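Local coordinates for putative glutathione S-transferase (Sinorhizobium meliloti, PDB 4MDC), which probably transfers glutathione to electrophilic substrates, working as a homodimer, at residues L26-M31 / T49-E54; A34-R39 / R231-E236; T71-V76 / T87-Y92; R39-E44 / I189-L194. All coordinates share one frame; numbering follows the deposited sequence.

Contact 1. Residues L26-M31 / T49-E54; sequences LYHHPM and TELSEE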
loop_
_atom_site.group_PDB
_atom_site.type_symbol
_atom_site.label_atom_id
_atom_site.label_comp_id
_atom_site.label_asym_id
_atom_site.label_seq_id
_atom_site.Cartn_x
_atom_site.Cartn_y
_atom_site.Cartn_z
ATOM N N LEU B 26 17.152 -10.529 3.874
ATOM C CA LEU B 26 16.367 -9.353 3.607
ATOM C C LEU B 26 17.093 -8.407 2.630
ATOM O O LEU B 26 18.132 -7.908 2.957
ATOM C CB LEU B 26 16.028 -8.626 4.894
ATOM C CG LEU B 26 15.081 -7.443 4.719
ATOM C CD1 LEU B 26 13.656 -7.993 4.578
ATOM C CD2 LEU B 26 15.116 -6.496 5.921
ATOM N N TYR B 27 16.534 -8.220 1.446
ATOM C CA TYR B 27 16.990 -7.244 0.475
ATOM C C TYR B 27 16.412 -5.916 0.897
ATOM O O TYR B 27 15.220 -5.799 1.077
ATOM C CB TYR B 27 16.520 -7.638 -0.958
ATOM C CG TYR B 27 17.155 -8.951 -1.382
ATOM C CD1 TYR B 27 16.599 -10.149 -1.075
ATOM C CD2 TYR B 27 18.408 -8.957 -1.997
ATOM C CE1 TYR B 27 17.206 -11.340 -1.413
ATOM C CE2 TYR B 27 18.997 -10.144 -2.372
ATOM C CZ TYR B 27 18.419 -11.321 -2.045
ATOM O OH TYR B 27 19.003 -12.505 -2.393
ATOM N N HIS B 28 17.254 -4.920 1.080
ATOM C CA HIS B 28 16.820 -3.694 1.726
ATOM C C HIS B 28 17.709 -2.527 1.284
ATOM O O HIS B 28 18.715 -2.717 0.614
ATOM C CB HIS B 28 16.946 -3.863 3.236
ATOM C CG HIS B 28 18.344 -3.693 3.725
ATOM N ND1 HIS B 28 18.747 -2.589 4.436
ATOM C CD2 HIS B 28 19.472 -4.412 3.481
ATOM C CE1 HIS B 28 20.039 -2.664 4.675
ATOM N NE2 HIS B 28 20.508 -3.759 4.099
ATOM N N HIS B 29 17.324 -1.336 1.700
ATOM C CA HIS B 29 18.167 -0.165 1.642
ATOM C C HIS B 29 18.046 0.603 2.959
ATOM O O HIS B 29 16.973 0.779 3.510
ATOM C CB HIS B 29 17.811 0.764 0.457
ATOM C CG HIS B 29 18.890 1.788 0.183
ATOM N ND1 HIS B 29 19.007 2.961 0.903
ATOM C CD2 HIS B 29 19.934 1.780 -0.676
ATOM C CE1 HIS B 29 20.076 3.642 0.488
ATOM N NE2 HIS B 29 20.650 2.949 -0.476
ATOM N N PRO B 30 19.161 1.143 3.455
ATOM C CA PRO B 30 19.113 1.835 4.720
ATOM C C PRO B 30 18.126 3.014 4.753
ATOM O O PRO B 30 17.643 3.356 5.827
ATOM C CB PRO B 30 20.567 2.365 4.854
ATOM C CG PRO B 30 21.374 1.415 4.059
ATOM C CD PRO B 30 20.537 0.869 2.978
HETATM N N MSE B 31 17.924 3.687 3.604
HETATM C CA MSE B 31 17.139 4.900 3.503
HETATM C C MSE B 31 15.702 4.591 3.070
HETATM O O MSE B 31 14.966 5.487 2.669
HETATM C CB MSE B 31 17.751 5.964 2.625
HETATM C CG MSE B 31 19.117 6.398 3.228
HETATM SE SE MSE B 31 18.842 7.625 4.752
HETATM C CE MSE B 31 19.042 6.419 6.316
ATOM N N THR B 49 19.125 -12.266 10.618
ATOM C CA THR B 49 18.848 -12.114 9.193
ATOM C C THR B 49 20.099 -11.698 8.447
ATOM O O THR B 49 20.867 -10.891 8.939
ATOM C CB THR B 49 17.765 -11.010 9.007
ATOM O OG1 THR B 49 16.669 -11.280 9.888
ATOM C CG2 THR B 49 17.259 -10.980 7.611
ATOM N N GLU B 50 20.277 -12.212 7.245
ATOM C CA GLU B 50 21.343 -11.715 6.352
ATOM C C GLU B 50 20.815 -10.498 5.597
ATOM O O GLU B 50 19.796 -10.587 4.944
ATOM C CB GLU B 50 21.725 -12.825 5.406
ATOM C CG GLU B 50 22.959 -12.564 4.571
ATOM C CD GLU B 50 23.658 -13.855 4.091
ATOM O OE1 GLU B 50 23.525 -14.982 4.711
ATOM O OE2 GLU B 50 24.383 -13.707 3.075
ATOM N N LEU B 51 21.476 -9.354 5.727
ATOM C CA LEU B 51 21.022 -8.141 5.046
ATOM C C LEU B 51 21.760 -8.017 3.734
ATOM O O LEU B 51 22.993 -8.108 3.688
ATOM C CB LEU B 51 21.222 -6.909 5.936
ATOM C CG LEU B 51 20.491 -6.848 7.283
ATOM C CD1 LEU B 51 20.891 -5.616 8.130
ATOM C CD2 LEU B 51 18.976 -6.878 7.101
ATOM N N SER B 52 21.027 -7.784 2.668
ATOM C CA SER B 52 21.622 -7.581 1.369
ATOM C C SER B 52 21.128 -6.247 0.781
ATOM O O SER B 52 19.954 -6.076 0.458
ATOM C CB SER B 52 21.275 -8.759 0.495
ATOM O OG SER B 52 21.944 -8.659 -0.727
ATOM N N GLU B 53 22.041 -5.311 0.649
ATOM C CA GLU B 53 21.708 -3.967 0.239
ATOM C C GLU B 53 21.428 -3.913 -1.254
ATOM O O GLU B 53 22.174 -4.484 -2.070
ATOM C CB GLU B 53 22.827 -2.984 0.614
ATOM C CG GLU B 53 22.386 -1.530 0.408
ATOM C CD GLU B 53 23.384 -0.515 0.933
ATOM O OE1 GLU B 53 23.952 -0.705 2.015
ATOM O OE2 GLU B 53 23.526 0.539 0.291
ATOM N N GLU B 54 20.338 -3.259 -1.631
ATOM C CA GLU B 54 19.957 -3.108 -3.059
ATOM C C GLU B 54 19.672 -1.639 -3.359
ATOM O O GLU B 54 19.142 -0.959 -2.510
ATOM C CB GLU B 54 18.722 -3.938 -3.350
ATOM C CG GLU B 54 19.020 -5.429 -3.473
ATOM C CD GLU B 54 19.915 -5.787 -4.676
ATOM O OE1 GLU B 54 19.886 -5.072 -5.700
ATOM O OE2 GLU B 54 20.647 -6.792 -4.584
#
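Leu26 and His28 each bond through both backbone N and O to residues of 49-54, in the pattern of a parallel sheet. Leu26 N gives to Glu50 O at 2.9 Å and Leu26 O accepts from Ser52 N, with 173° at the hydrogen. His28 N reaches Ser52 O at 3.0 Å, and His28 O takes Glu54 N at 2.8 Å. The axes of strands 26-28 and 50-53 approach to 4.7 Å and cross at 31°; helix 33-44 joins them in a beta-alpha-beta unit of the thioredoxin-like domain.

The tight part centres on buried Leu26 and His28, which that helix also touches. His28 CG sits between its own N and carbonyl carbon (chi1 79°), which swings the ring out across the partner strand; NE2 comes 3.7 Å from Leu51 CB, and Leu51 CD2 lies over one ring face. The Leu51 side chain lies alongside that of Leu26, pointing the same way, with the two CD2 atoms 4.1 Å apart. On the other face, Ser52 OG approaches Tyr27 CE2 at 3.7 Å, and Glu54 CG meets the edge of that ring.

The outer strand 50-53 is the loose side. Leu51 and Glu53 share the face of Leu26 and His28 yet are exposed; Glu53 lays its CD 3.8 Å from Pro30 CD while its OE2 bonds to Gln55. Glu50, also exposed, adds little beyond its backbone carbonyl. Buried Glu54 instead forms a salt bridge with Arg60. Cohesion therefore rests on backbone bonds and on packing against the His28 and Tyr27 rings, while the carboxylates of Glu53 and Glu54 find their hydrogen-bond donors beyond the pair.

Contact 2. Residues A34-R39 / R231-E236; sequences ASRFVR and RPLLAE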
loop_
_atom_site.group_PDB
_atom_site.type_symbol
_atom_site.label_atom_id
_atom_site.label_comp_id
_atom_site.label_asym_id
_atom_site.label_seq_id
_atom_site.Cartn_x
_atom_site.Cartn_y
_atom_site.Cartn_z
ATOM N N ALA B 34 10.292 1.338 4.814
ATOM C CA ALA B 34 9.658 0.024 4.798
ATOM C C ALA B 34 10.698 -1.067 5.185
ATOM O O ALA B 34 10.379 -2.011 5.895
ATOM C CB ALA B 34 8.999 -0.268 3.439
ATOM N N SER B 35 11.945 -0.917 4.724
ATOM C CA SER B 35 12.986 -1.816 5.045
ATOM C C SER B 35 13.316 -1.771 6.536
ATOM O O SER B 35 13.531 -2.799 7.163
ATOM C CB SER B 35 14.288 -1.479 4.240
ATOM O OG SER B 35 14.175 -1.667 2.821
ATOM N N ARG B 36 13.467 -0.564 7.085
ATOM C CA ARG B 36 13.755 -0.408 8.484
ATOM C C ARG B 36 12.647 -0.951 9.361
ATOM O O ARG B 36 12.922 -1.513 10.406
ATOM C CB ARG B 36 14.064 1.061 8.816
ATOM C CG ARG B 36 15.398 1.526 8.266
ATOM C CD ARG B 36 15.733 2.893 8.760
ATOM N NE ARG B 36 17.162 3.173 8.491
ATOM C CZ ARG B 36 17.896 3.986 9.199
ATOM N NH1 ARG B 36 17.424 4.692 10.204
ATOM N NH2 ARG B 36 19.208 4.085 8.898
ATOM N N PHE B 37 11.424 -0.795 8.907
ATOM C CA PHE B 37 10.276 -1.302 9.636
ATOM C C PHE B 37 10.367 -2.833 9.784
ATOM O O PHE B 37 10.165 -3.355 10.890
ATOM C CB PHE B 37 9.028 -0.908 8.867
ATOM C CG PHE B 37 7.761 -1.616 9.269
ATOM C CD1 PHE B 37 7.141 -1.382 10.507
ATOM C CD2 PHE B 37 7.173 -2.485 8.407
ATOM C CE1 PHE B 37 5.935 -1.998 10.830
ATOM C CE2 PHE B 37 5.953 -3.092 8.726
ATOM C CZ PHE B 37 5.331 -2.857 9.949
ATOM N N VAL B 38 10.639 -3.511 8.689
ATOM C CA VAL B 38 10.829 -4.955 8.725
ATOM C C VAL B 38 11.997 -5.388 9.583
ATOM O O VAL B 38 11.900 -6.299 10.373
ATOM C CB VAL B 38 10.925 -5.523 7.306
ATOM C CG1 VAL B 38 11.272 -6.998 7.338
ATOM C CG2 VAL B 38 9.558 -5.361 6.640
ATOM N N ARG B 39 13.113 -4.680 9.474
ATOM C CA ARG B 39 14.222 -4.971 10.338
ATOM C C ARG B 39 13.862 -4.893 11.819
ATOM O O ARG B 39 14.341 -5.703 12.633
ATOM C CB ARG B 39 15.413 -4.060 10.028
ATOM C CG ARG B 39 16.114 -4.430 8.737
ATOM C CD ARG B 39 17.022 -3.304 8.271
ATOM N NE ARG B 39 18.182 -3.141 9.130
ATOM C CZ ARG B 39 19.060 -2.151 8.996
ATOM N NH1 ARG B 39 18.857 -1.175 8.101
ATOM N NH2 ARG B 39 20.121 -2.099 9.815
ATOM N N ARG B 231 19.236 -0.354 17.794
ATOM C CA ARG B 231 20.708 -0.174 17.848
ATOM C C ARG B 231 21.368 -0.334 16.462
ATOM O O ARG B 231 22.188 0.499 16.082
ATOM C CB ARG B 231 21.337 -1.105 18.852
ATOM C CG ARG B 231 21.157 -0.630 20.279
ATOM C CD ARG B 231 21.669 -1.618 21.317
ATOM N NE ARG B 231 21.178 -1.150 22.612
ATOM C CZ ARG B 231 20.942 -1.923 23.668
ATOM N NH1 ARG B 231 21.138 -3.234 23.605
ATOM N NH2 ARG B 231 20.479 -1.374 24.790
ATOM N N PRO B 232 21.028 -1.380 15.700
ATOM C CA PRO B 232 21.594 -1.459 14.344
ATOM C C PRO B 232 21.241 -0.280 13.413
ATOM O O PRO B 232 22.051 0.114 12.577
ATOM C CB PRO B 232 21.084 -2.777 13.794
ATOM C CG PRO B 232 20.521 -3.531 14.986
ATOM C CD PRO B 232 20.071 -2.483 15.959
ATOM N N LEU B 233 20.050 0.302 13.563
ATOM C CA LEU B 233 19.691 1.463 12.785
ATOM C C LEU B 233 20.554 2.686 13.138
ATOM O O LEU B 233 20.924 3.450 12.255
ATOM C CB LEU B 233 18.210 1.820 12.939
ATOM C CG LEU B 233 17.203 0.732 12.606
ATOM C CD1 LEU B 233 15.768 1.276 12.652
ATOM C CD2 LEU B 233 17.496 0.125 11.243
ATOM N N LEU B 234 20.809 2.884 14.434
ATOM C CA LEU B 234 21.574 4.062 14.859
ATOM C C LEU B 234 23.069 3.901 14.531
ATOM O O LEU B 234 23.742 4.915 14.391
ATOM C CB LEU B 234 21.398 4.316 16.335
ATOM C CG LEU B 234 19.940 4.599 16.793
ATOM C CD1 LEU B 234 19.984 4.925 18.264
ATOM C CD2 LEU B 234 19.283 5.712 16.027
ATOM N N ALA B 235 23.520 2.655 14.390
ATOM C CA ALA B 235 24.948 2.366 14.083
ATOM C C ALA B 235 25.213 2.446 12.587
ATOM O O ALA B 235 26.306 2.713 12.161
ATOM C CB ALA B 235 25.348 0.995 14.611
ATOM N N GLU B 236 24.133 2.296 11.817
ATOM C CA GLU B 236 24.164 2.193 10.362
ATOM C C GLU B 236 24.623 3.503 9.724
ATOM O O GLU B 236 24.246 4.579 10.172
ATOM C CB GLU B 236 22.719 1.992 9.869
ATOM C CG GLU B 236 22.639 1.581 8.459
ATOM C CD GLU B 236 21.399 0.806 8.201
ATOM O OE1 GLU B 236 20.297 1.423 8.166
ATOM O OE2 GLU B 236 21.604 -0.405 8.036
#
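Glu236 brings its carboxylate up to two arginines, Arg36 and Arg39, that stand one helical turn apart on helix 33-44. Arg39 grips it end-on. Its NH1 gives to OE1 of Glu236 at 3.0 Å, a fairly straight bond of 158° lying in the guanidinium plane and using the syn lone pair. The same NH1 also reaches Glu236 OE2 at 2.9 Å, again on the syn side, whereas Arg39 NH2 meets OE2 from above the carboxylate plane, also at 2.9 Å. With the two planes 50° apart, the grip is twisted rather than flat.

Arg36 NH2 adds a weak bond to Glu236 OE1 at 3.0 Å, bent to 129°. Its other donors look elsewhere: NH1 bonds to Ser201 OG and Tyr247 OH, and NE weakly to Pro30 O. That tyrosine hydroxyl also bonds to Leu233 O.

Leu233 packs over one face of each guanidinium, CB over that of Arg36 and CD2 3.5 Å above the centre of the Arg39 group. Two positive groups around this partly exposed carboxylate would probably favour its ionised form. The network joins the first helix of the thioredoxin-like domain to the last helix of the all-helical domain, the two-domain interface of the glutathione S-transferase fold.

Contact 3. Residues T71-V76 / T87-Y92; sequences TLPVYV and TIISEY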
loop_
_atom_site.group_PDB
_atom_site.type_symbol
_atom_site.label_atom_id
_atom_site.label_comp_id
_atom_site.label_asym_id
_atom_site.label_seq_id
_atom_site.Cartn_x
_atom_site.Cartn_y
_atom_site.Cartn_z
ATOM N N THR B 71 10.176 -3.102 -5.628
ATOM C CA THR B 71 9.946 -2.487 -4.331
ATOM C C THR B 71 10.922 -3.115 -3.274
ATOM O O THR B 71 11.443 -4.237 -3.479
ATOM C CB THR B 71 8.508 -2.693 -3.855
ATOM O OG1 THR B 71 8.133 -4.064 -3.979
ATOM C CG2 THR B 71 7.525 -1.842 -4.679
ATOM N N LEU B 72 11.098 -2.414 -2.161
ATOM C CA LEU B 72 11.831 -2.914 -1.003
ATOM C C LEU B 72 10.978 -2.867 0.284
ATOM O O LEU B 72 10.111 -2.030 0.425
ATOM C CB LEU B 72 13.118 -2.090 -0.795
ATOM C CG LEU B 72 14.159 -2.213 -1.894
ATOM C CD1 LEU B 72 15.226 -1.156 -1.652
ATOM C CD2 LEU B 72 14.774 -3.594 -1.923
ATOM N N PRO B 73 11.263 -3.716 1.252
ATOM C CA PRO B 73 12.251 -4.734 1.194
ATOM C C PRO B 73 11.685 -6.014 0.573
ATOM O O PRO B 73 10.501 -6.075 0.281
ATOM C CB PRO B 73 12.554 -4.975 2.644
ATOM C CG PRO B 73 11.293 -4.750 3.345
ATOM C CD PRO B 73 10.605 -3.689 2.578
ATOM N N VAL B 74 12.552 -6.997 0.382
ATOM C CA VAL B 74 12.110 -8.318 -0.050
ATOM C C VAL B 74 12.693 -9.320 0.940
ATOM O O VAL B 74 13.906 -9.324 1.164
ATOM C CB VAL B 74 12.596 -8.657 -1.461
ATOM C CG1 VAL B 74 12.186 -10.059 -1.853
ATOM C CG2 VAL B 74 12.053 -7.634 -2.449
ATOM N N TYR B 75 11.837 -10.206 1.467
ATOM C CA TYR B 75 12.266 -11.175 2.475
ATOM C C TYR B 75 12.223 -12.552 1.851
ATOM O O TYR B 75 11.224 -12.933 1.278
ATOM C CB TYR B 75 11.328 -11.124 3.661
ATOM C CG TYR B 75 11.601 -11.993 4.835
ATOM C CD1 TYR B 75 12.597 -11.705 5.755
ATOM C CD2 TYR B 75 10.852 -13.121 5.063
ATOM C CE1 TYR B 75 12.823 -12.522 6.856
ATOM C CE2 TYR B 75 11.080 -13.920 6.161
ATOM C CZ TYR B 75 12.032 -13.608 7.054
ATOM O OH TYR B 75 12.247 -14.441 8.147
ATOM N N VAL B 76 13.326 -13.274 1.934
ATOM C CA VAL B 76 13.373 -14.604 1.377
ATOM C C VAL B 76 13.869 -15.530 2.441
ATOM O O VAL B 76 15.069 -15.558 2.765
ATOM C CB VAL B 76 14.287 -14.730 0.154
ATOM C CG1 VAL B 76 14.121 -16.120 -0.466
ATOM C CG2 VAL B 76 13.962 -13.673 -0.876
ATOM N N THR B 87 3.969 -4.620 4.084
ATOM C CA THR B 87 2.651 -5.164 4.526
ATOM C C THR B 87 2.713 -6.712 4.489
ATOM O O THR B 87 2.441 -7.361 5.503
ATOM C CB THR B 87 1.515 -4.593 3.681
ATOM O OG1 THR B 87 1.350 -3.223 3.952
ATOM C CG2 THR B 87 0.180 -5.285 4.038
ATOM N N ILE B 88 3.057 -7.278 3.337
ATOM C CA ILE B 88 3.079 -8.718 3.164
ATOM C C ILE B 88 4.046 -9.381 4.150
ATOM O O ILE B 88 3.694 -10.367 4.836
ATOM C CB ILE B 88 3.354 -9.093 1.687
ATOM C CG1 ILE B 88 2.102 -8.771 0.866
ATOM C CG2 ILE B 88 3.649 -10.573 1.510
ATOM C CD1 ILE B 88 2.248 -8.931 -0.619
ATOM N N ILE B 89 5.221 -8.770 4.316
ATOM C CA ILE B 89 6.156 -9.356 5.202
ATOM C C ILE B 89 5.716 -9.305 6.659
ATOM O O ILE B 89 5.831 -10.296 7.424
ATOM C CB ILE B 89 7.558 -8.709 5.009
ATOM C CG1 ILE B 89 8.103 -8.944 3.614
ATOM C CG2 ILE B 89 8.504 -9.264 6.056
ATOM C CD1 ILE B 89 9.254 -7.996 3.286
ATOM N N SER B 90 5.228 -8.133 7.095
ATOM C CA SER B 90 4.804 -7.984 8.483
ATOM C C SER B 90 3.623 -8.928 8.858
ATOM O O SER B 90 3.568 -9.436 9.984
ATOM C CB SER B 90 4.499 -6.493 8.795
ATOM O OG SER B 90 3.366 -6.024 8.087
ATOM N N GLU B 91 2.726 -9.160 7.918
ATOM C CA GLU B 91 1.582 -10.073 8.157
ATOM C C GLU B 91 2.111 -11.503 8.278
ATOM O O GLU B 91 1.714 -12.244 9.161
ATOM C CB GLU B 91 0.518 -9.967 7.033
ATOM C CG GLU B 91 -0.145 -8.575 6.949
ATOM C CD GLU B 91 -0.967 -8.182 8.173
ATOM O OE1 GLU B 91 -1.442 -9.101 8.921
ATOM O OE2 GLU B 91 -1.207 -6.957 8.353
ATOM N N TYR B 92 3.002 -11.850 7.365
ATOM C CA TYR B 92 3.654 -13.171 7.356
ATOM C C TYR B 92 4.383 -13.451 8.674
ATOM O O TYR B 92 4.212 -14.536 9.256
ATOM C CB TYR B 92 4.631 -13.307 6.180
ATOM C CG TYR B 92 5.422 -14.596 6.154
ATOM C CD1 TYR B 92 4.873 -15.775 5.670
ATOM C CD2 TYR B 92 6.726 -14.638 6.677
ATOM C CE1 TYR B 92 5.582 -16.955 5.657
ATOM C CE2 TYR B 92 7.439 -15.822 6.681
ATOM C CZ TYR B 92 6.875 -16.989 6.178
ATOM O OH TYR B 92 7.548 -18.178 6.130
#
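In the second half of the thioredoxin-like domain, where the cis-proline Pro73 opens strand 74-76 and helix 86-96 packs across the sheet, Ile89 fills the space between the two elements. The strand and helix axes pass 9.1 Å apart at 40°, and the contact between 71-76 and 87-92 is apolar, without a hydrogen bond.

Ile89 points at the strand. Its CG1 lies anti to the carbonyl carbon (chi1 -62°) and the chain then runs out extended, which carries CD1 to the sheet. There CD1 meets Pro73 CG at 3.8 Å, Pro73 O at 3.8 Å and Tyr75 CB at 3.8 Å, while the shorter branch, CG2, comes to 4.1 Å from Tyr75 CB. An alanine here would lose both branches and is likely to open a gap beneath Pro73 and Tyr75, weakening the seating of the helix on the strand.

The cis-proline loop is a hallmark of this fold, and in glutathione S-transferases the residue before it commonly offers its backbone to glutathione, so holding Pro73 in place probably matters beyond the core. Strand 74-76 itself is bonded between strands 25-28 and 82-84, and Leu83 of the latter touches both Ile89 and Tyr92.

One helical turn on, Tyr92 crosses Tyr75 at about a right angle, the two meeting at CE2 atoms 4.1 Å apart. The Tyr92 hydroxyl bonds to Asp77, and its ring also meets Phe112 of the second subunit with planes at about 45°, which carries this packing to the dimer interface.

Contact 4. Residues R39-E44 / I189-L194; sequences RLILSE and ISYGDL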
loop_
_atom_site.group_PDB
_atom_site.type_symbol
_atom_site.label_atom_id
_atom_site.label_comp_id
_atom_site.label_asym_id
_atom_site.label_seq_id
_atom_site.Cartn_x
_atom_site.Cartn_y
_atom_site.Cartn_z
ATOM N N ARG B 39 13.113 -4.680 9.474
ATOM C CA ARG B 39 14.222 -4.971 10.338
ATOM C C ARG B 39 13.862 -4.893 11.819
ATOM O O ARG B 39 14.341 -5.703 12.633
ATOM C CB ARG B 39 15.413 -4.060 10.028
ATOM C CG ARG B 39 16.114 -4.430 8.737
ATOM C CD ARG B 39 17.022 -3.304 8.271
ATOM N NE ARG B 39 18.182 -3.141 9.130
ATOM C CZ ARG B 39 19.060 -2.151 8.996
ATOM N NH1 ARG B 39 18.857 -1.175 8.101
ATOM N NH2 ARG B 39 20.121 -2.099 9.815
ATOM N N LEU B 40 13.099 -3.868 12.190
ATOM C CA LEU B 40 12.695 -3.692 13.551
ATOM C C LEU B 40 11.838 -4.832 14.037
ATOM O O LEU B 40 12.029 -5.306 15.186
ATOM C CB LEU B 40 11.977 -2.355 13.759
ATOM C CG LEU B 40 12.813 -1.079 13.655
ATOM C CD1 LEU B 40 11.908 0.153 13.634
ATOM C CD2 LEU B 40 13.803 -0.990 14.802
ATOM N N ILE B 41 10.912 -5.279 13.205
ATOM C CA ILE B 41 10.125 -6.447 13.570
ATOM C C ILE B 41 10.983 -7.696 13.805
ATOM O O ILE B 41 10.852 -8.376 14.843
ATOM C CB ILE B 41 9.041 -6.792 12.526
ATOM C CG1 ILE B 41 8.104 -5.598 12.322
ATOM C CG2 ILE B 41 8.319 -8.026 12.990
ATOM C CD1 ILE B 41 7.285 -5.756 11.062
ATOM N N LEU B 42 11.891 -7.941 12.871
ATOM C CA LEU B 42 12.800 -9.087 12.955
ATOM C C LEU B 42 13.647 -9.015 14.236
ATOM O O LEU B 42 13.732 -10.025 14.939
ATOM C CB LEU B 42 13.638 -9.202 11.702
ATOM C CG LEU B 42 12.934 -9.548 10.392
ATOM C CD1 LEU B 42 13.802 -9.250 9.174
ATOM C CD2 LEU B 42 12.539 -11.019 10.404
ATOM N N SER B 43 14.210 -7.845 14.573
ATOM C CA SER B 43 14.945 -7.681 15.835
ATOM C C SER B 43 14.105 -7.849 17.101
ATOM O O SER B 43 14.530 -8.523 18.036
ATOM C CB SER B 43 15.679 -6.326 15.923
ATOM O OG SER B 43 16.539 -6.239 14.860
ATOM N N GLU B 44 12.915 -7.256 17.126
ATOM C CA GLU B 44 12.010 -7.355 18.273
ATOM C C GLU B 44 11.668 -8.817 18.550
ATOM O O GLU B 44 11.535 -9.219 19.691
ATOM C CB GLU B 44 10.691 -6.550 18.026
ATOM C CG GLU B 44 10.826 -5.027 18.104
ATOM C CD GLU B 44 10.998 -4.463 19.517
ATOM O OE1 GLU B 44 10.427 -5.037 20.461
ATOM O OE2 GLU B 44 11.710 -3.411 19.711
ATOM N N ILE B 189 2.822 -1.064 22.531
ATOM C CA ILE B 189 3.646 -0.897 21.352
ATOM C C ILE B 189 3.135 -1.852 20.240
ATOM O O ILE B 189 2.666 -2.991 20.496
ATOM C CB ILE B 189 5.137 -1.154 21.634
ATOM C CG1 ILE B 189 5.988 -0.672 20.447
ATOM C CG2 ILE B 189 5.456 -2.612 21.986
ATOM C CD1 ILE B 189 7.495 -0.766 20.663
ATOM N N SER B 190 3.157 -1.364 19.030
ATOM C CA SER B 190 2.704 -2.145 17.885
ATOM C C SER B 190 3.526 -1.834 16.628
ATOM O O SER B 190 4.361 -0.955 16.615
ATOM C CB SER B 190 1.232 -1.790 17.622
ATOM O OG SER B 190 1.097 -0.487 17.032
ATOM N N TYR B 191 3.177 -2.544 15.547
ATOM C CA TYR B 191 3.712 -2.167 14.236
ATOM C C TYR B 191 3.563 -0.676 13.918
ATOM O O TYR B 191 4.345 -0.129 13.135
ATOM C CB TYR B 191 2.976 -2.990 13.145
ATOM C CG TYR B 191 3.335 -4.448 12.979
ATOM C CD1 TYR B 191 4.399 -5.041 13.592
ATOM C CD2 TYR B 191 2.485 -5.295 12.218
ATOM C CE1 TYR B 191 4.665 -6.382 13.419
ATOM C CE2 TYR B 191 2.753 -6.627 12.028
ATOM C CZ TYR B 191 3.902 -7.181 12.633
ATOM O OH TYR B 191 4.183 -8.533 12.458
ATOM N N GLY B 192 2.459 -0.045 14.350
ATOM C CA GLY B 192 2.246 1.389 14.112
ATOM C C GLY B 192 3.423 2.247 14.596
ATOM O O GLY B 192 3.893 3.140 13.893
ATOM N N ASP B 193 3.863 2.004 15.821
ATOM C CA ASP B 193 5.054 2.688 16.418
ATOM C C ASP B 193 6.309 2.396 15.617
ATOM O O ASP B 193 7.134 3.307 15.298
ATOM C CB ASP B 193 5.265 2.253 17.870
ATOM C CG ASP B 193 4.096 2.545 18.743
ATOM O OD1 ASP B 193 3.946 3.696 19.213
ATOM O OD2 ASP B 193 3.281 1.577 18.918
ATOM N N LEU B 194 6.507 1.133 15.239
ATOM C CA LEU B 194 7.692 0.733 14.483
ATOM C C LEU B 194 7.720 1.370 13.119
ATOM O O LEU B 194 8.761 1.799 12.590
ATOM C CB LEU B 194 7.876 -0.772 14.387
ATOM C CG LEU B 194 7.925 -1.560 15.681
ATOM C CD1 LEU B 194 8.210 -3.017 15.422
ATOM C CD2 LEU B 194 8.922 -0.990 16.651
#
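Ile41 meets the other segment with both branches leaving its CB, and Tyr191 and Leu194 receive them. The CG2 branch ends 4.0 Å from Tyr191 CE1. Along the longer branch, CG1 touches two residues, Tyr191 CE1 at 3.7 Å and Leu194 CD1 at 4.0 Å; the tip, CD1, comes closest, 3.6 Å from Tyr191 CE1, with CD1 and CZ of that ring a little farther off. The CG1 position, anti to the carbonyl carbon (chi1 -58°), sends this branch across the tyrosine side chain at about a right angle. A glycine in place of Ile41 would probably open a gap between Tyr191 and Leu194 and leave the tyrosine ring unsupported on this side.

Leu40 and Glu44 flank this core. Leu40 CD1 lies 3.7 Å from Leu194 O, and Glu44 CG touches Leu194 CD1 at 4.3 Å, its carboxylate being held by Arg227 and Ser229.

The start of helix 191-205 is fixed by a capping box: Ser190 N gives to Asp193 OD2 at 2.9 Å, and Ser190 OG accepts weakly from Gly192 N, consistent with the N-capping box known from this family's helical domain. Bonds from Leu184 N and Trp220 NE1 to OD1 steady Asp193. Apolar side chains from both helices thus make the join with no hydrogen bond across it, while the polar ends of Glu44 and Tyr191, whose OH bonds to Ser90 O, are satisfied outside.

Overall arrangement
From the N terminus, strand 25-28 opens contact 1, and helix 33-44 then begins contact 2 with 34-39 and contact 4 with 39-44, sharing Arg39. Strand 50-53 closes contact 1 soon after, so its loop crosses those of contacts 2 and 4. Contact 3 follows in series, closing a short loop from 71-76 to 87-92 inside the same domain; its strand neighbours 25-28 in the sheet. Much later 189-194 closes contact 4, and 231-236 closes contact 2 around it, with contact 3 nested within both. Contacts 1 and 3 thus build the thioredoxin-like domain, whereas contacts 2 and 4 fasten helix 33-44 to the helical domain.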